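PDB 2H6L: PPC domain-containing protein from Archaeoglobus fulgidus, which is of unknown function but binds zinc through histidines of its PPC domain, a family named for plants and prokaryotes. Local coordinates for residues L73-N78 and C88-L93. Numbering follows the deposited sequence.
With ZN (zinc ion), chain D.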
ATOM      1  N   LEU A  73       5.415   8.668  -1.481  1.00 20.67           N
ATOM      2  CA  LEU A  73       6.081   7.377  -1.575  1.00 19.41           C
ATOM      3  C   LEU A  73       5.126   6.240  -1.266  1.00 21.44           C
ATOM      4  O   LEU A  73       5.295   5.111  -1.748  1.00 20.82           O
ATOM      5  CB  LEU A  73       7.267   7.352  -0.624  1.00 17.91           C
ATOM      6  CG  LEU A  73       8.229   8.519  -0.845  1.00 17.30           C
ATOM      7  CD1 LEU A  73       9.380   8.439   0.147  1.00 15.74           C
ATOM      8  CD2 LEU A  73       8.756   8.486  -2.281  1.00 17.86           C
ATOM      9  N   SER A  74       4.111   6.555  -0.464  1.00 21.30           N
ATOM     10  CA  SER A  74       3.099   5.592  -0.068  1.00 21.41           C
ATOM     11  C   SER A  74       1.938   6.326   0.595  1.00 19.74           C
ATOM     12  O   SER A  74       2.142   7.162   1.475  1.00 20.01           O
ATOM     13  CB  SER A  74       3.688   4.570   0.912  1.00 21.70           C
ATOM     14  OG  SER A  74       2.696   3.650   1.336  1.00 24.56           O
ATOM     15  N   LEU A  75       0.728   6.014   0.146  1.00 18.96           N
ATOM     16  CA  LEU A  75      -0.492   6.605   0.681  1.00 19.19           C
ATOM     17  C   LEU A  75      -1.509   5.474   0.758  1.00 18.02           C
ATOM     18  O   LEU A  75      -1.851   4.853  -0.249  1.00 16.75           O
ATOM     19  CB  LEU A  75      -0.999   7.723  -0.236  1.00 17.17           C
ATOM     20  CG  LEU A  75      -2.104   8.610   0.358  1.00 17.06           C
ATOM     21  CD1 LEU A  75      -2.057   9.972  -0.308  1.00 16.32           C
ATOM     22  CD2 LEU A  75      -3.475   7.956   0.194  1.00 17.30           C
ATOM     23  N   SER A  76      -1.981   5.196   1.962  1.00 18.09           N
ATOM     24  CA  SER A  76      -2.932   4.116   2.154  1.00 18.66           C
ATOM     25  C   SER A  76      -3.932   4.458   3.246  1.00 16.87           C
ATOM     26  O   SER A  76      -3.620   5.186   4.177  1.00 15.00           O
ATOM     27  CB  SER A  76      -2.182   2.835   2.524  1.00 18.52           C
ATOM     28  OG  SER A  76      -3.098   1.818   2.879  1.00 25.04           O
ATOM     29  N   GLY A  77      -5.141   3.932   3.138  1.00 18.82           N
ATOM     30  CA  GLY A  77      -6.115   4.232   4.164  1.00 19.63           C
ATOM     31  C   GLY A  77      -7.487   3.676   3.890  1.00 19.40           C
ATOM     32  O   GLY A  77      -7.671   2.831   3.016  1.00 18.89           O
ATOM     33  N   ASN A  78      -8.464   4.166   4.640  1.00 17.97           N
ATOM     34  CA  ASN A  78      -9.819   3.695   4.485  1.00 16.76           C
ATOM     35  C   ASN A  78     -10.844   4.803   4.683  1.00 14.92           C
ATOM     36  O   ASN A  78     -10.534   5.891   5.177  1.00 14.45           O
ATOM     37  CB  ASN A  78     -10.078   2.577   5.494  1.00 17.05           C
ATOM     38  CG  ASN A  78      -9.857   3.029   6.917  1.00 19.34           C
ATOM     39  OD1 ASN A  78     -10.548   3.926   7.408  1.00 21.06           O
ATOM     40  ND2 ASN A  78      -8.885   2.420   7.589  1.00 17.13           N
ATOM     41  N   CYS A  88     -12.158  10.092   5.929  1.00 23.00           N
ATOM     42  CA  CYS A  88     -10.924   9.437   5.503  1.00 20.77           C
ATOM     43  C   CYS A  88      -9.876   9.348   6.609  1.00 19.71           C
ATOM     44  O   CYS A  88      -9.633  10.315   7.325  1.00 19.29           O
ATOM     45  CB  CYS A  88     -10.295  10.178   4.311  1.00 20.48           C
ATOM     46  SG  CYS A  88     -11.235  10.164   2.763  1.00 25.69           S
ATOM     47  N   HIS A  89      -9.266   8.171   6.738  1.00 17.97           N
ATOM     48  CA  HIS A  89      -8.194   7.935   7.693  1.00 15.17           C
ATOM     49  C   HIS A  89      -7.042   7.493   6.805  1.00 14.66           C
ATOM     50  O   HIS A  89      -7.047   6.381   6.286  1.00 16.15           O
ATOM     51  CB  HIS A  89      -8.529   6.806   8.660  1.00 15.24           C
ATOM     52  CG  HIS A  89      -7.460   6.564   9.679  1.00 17.90           C
ATOM     53  ND1 HIS A  89      -7.502   5.517  10.575  1.00 17.91           N
ATOM     54  CD2 HIS A  89      -6.320   7.243   9.947  1.00 16.76           C
ATOM     55  CE1 HIS A  89      -6.434   5.562  11.349  1.00 17.48           C
ATOM     56  NE2 HIS A  89      -5.699   6.601  10.990  1.00 18.22           N
ATOM     57  N   ILE A  90      -6.052   8.356   6.639  1.00 16.00           N
ATOM     58  CA  ILE A  90      -4.937   8.044   5.756  1.00 16.99           C
ATOM     59  C   ILE A  90      -3.561   8.200   6.370  1.00 16.25           C
ATOM     60  O   ILE A  90      -3.293   9.157   7.091  1.00 17.30           O
ATOM     61  CB  ILE A  90      -4.980   8.947   4.503  1.00 16.58           C
ATOM     62  CG1 ILE A  90      -6.342   8.828   3.826  1.00 16.09           C
ATOM     63  CG2 ILE A  90      -3.843   8.574   3.544  1.00 16.28           C
ATOM     64  CD1 ILE A  90      -6.617   9.927   2.819  1.00 17.37           C
ATOM     65  N   HIS A  91      -2.681   7.254   6.064  1.00 15.29           N
ATOM     66  CA  HIS A  91      -1.310   7.312   6.535  1.00 16.10           C
ATOM     67  C   HIS A  91      -0.435   7.425   5.297  1.00 16.91           C
ATOM     68  O   HIS A  91      -0.752   6.852   4.253  1.00 17.88           O
ATOM     69  CB  HIS A  91      -0.953   6.062   7.345  1.00 17.29           C
ATOM     70  CG  HIS A  91      -1.407   6.122   8.773  1.00 19.09           C
ATOM     71  ND1 HIS A  91      -0.827   5.373   9.774  1.00 22.16           N
ATOM     72  CD2 HIS A  91      -2.371   6.862   9.369  1.00 16.96           C
ATOM     73  CE1 HIS A  91      -1.411   5.650  10.926  1.00 18.94           C
ATOM     74  NE2 HIS A  91      -2.352   6.551  10.707  1.00 17.56           N
ATOM     75  N   VAL A  92       0.653   8.177   5.398  1.00 16.20           N
ATOM     76  CA  VAL A  92       1.527   8.349   4.249  1.00 17.58           C
ATOM     77  C   VAL A  92       3.000   8.344   4.564  1.00 18.27           C
ATOM     78  O   VAL A  92       3.426   8.445   5.716  1.00 18.47           O
ATOM     79  CB  VAL A  92       1.271   9.693   3.518  1.00 19.98           C
ATOM     80  CG1 VAL A  92      -0.128   9.727   2.941  1.00 18.33           C
ATOM     81  CG2 VAL A  92       1.502  10.859   4.489  1.00 19.61           C
ATOM     82  N   LEU A  93       3.763   8.225   3.488  1.00 17.87           N
ATOM     83  CA  LEU A  93       5.212   8.275   3.506  1.00 18.30           C
ATOM     84  C   LEU A  93       5.507   9.247   2.368  1.00 16.68           C
ATOM     85  O   LEU A  93       5.127   9.017   1.216  1.00 12.65           O
ATOM     86  CB  LEU A  93       5.804   6.896   3.229  1.00 20.78           C
ATOM     87  CG  LEU A  93       5.958   6.061   4.499  1.00 21.27           C
ATOM     88  CD1 LEU A  93       5.464   4.644   4.274  1.00 21.90           C
ATOM     89  CD2 LEU A  93       7.418   6.082   4.916  1.00 19.96           C
TER
HETATM   90 ZN    ZN D 401      -3.922   7.542  11.887  1.00 26.53          ZN
HETATM   91  O   HOH W   1       0.882   4.472   3.295  1.00 26.58           O
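Ser-76 and His-91 face each other as a hydrogen-bonded pair: Ser-76 N lies 3.1 Å from His-91 O and His-91 N to Ser-76 O returns the bond, both N-H...O angles being 171°. Asn-78 with His-89 and Ser-74 with Leu-93 repeat the exchange along the antiparallel ladder. At one end a classic beta bulge sets Leu-73 and Ser-74 opposite Leu-93, whose O accepts from both N atoms, Leu-73 N at 2.7 Å. One water accepts from Ser-74 OG and donates to His-91 O, bridging the strands.

The two strands form a beta hairpin within the curled antiparallel sheet of the PPC domain. On its helix-facing side Leu-75, touched also by Leu-22 of helix 22-33, has CG anti to the backbone N (chi1 -168°), which lays it beside Val-92, CG 3.4 Å from Val-92 CG1, while its CD2 meets Ile-90 CG2.

The other face carries the metal site. His-89 and His-91 each reach zinc through NE2, and His-104 is a further ligand. Asn-78 stands alongside His-89, its amide almost perpendicular to the ring (82°). In a second subunit, Glu-114 OE1 accepts from Asn-78 ND2 and His-89 ND1, the latter bond probably helping to fix the imidazole's rotation, and Ile-72 O accepts from His-91 ND1.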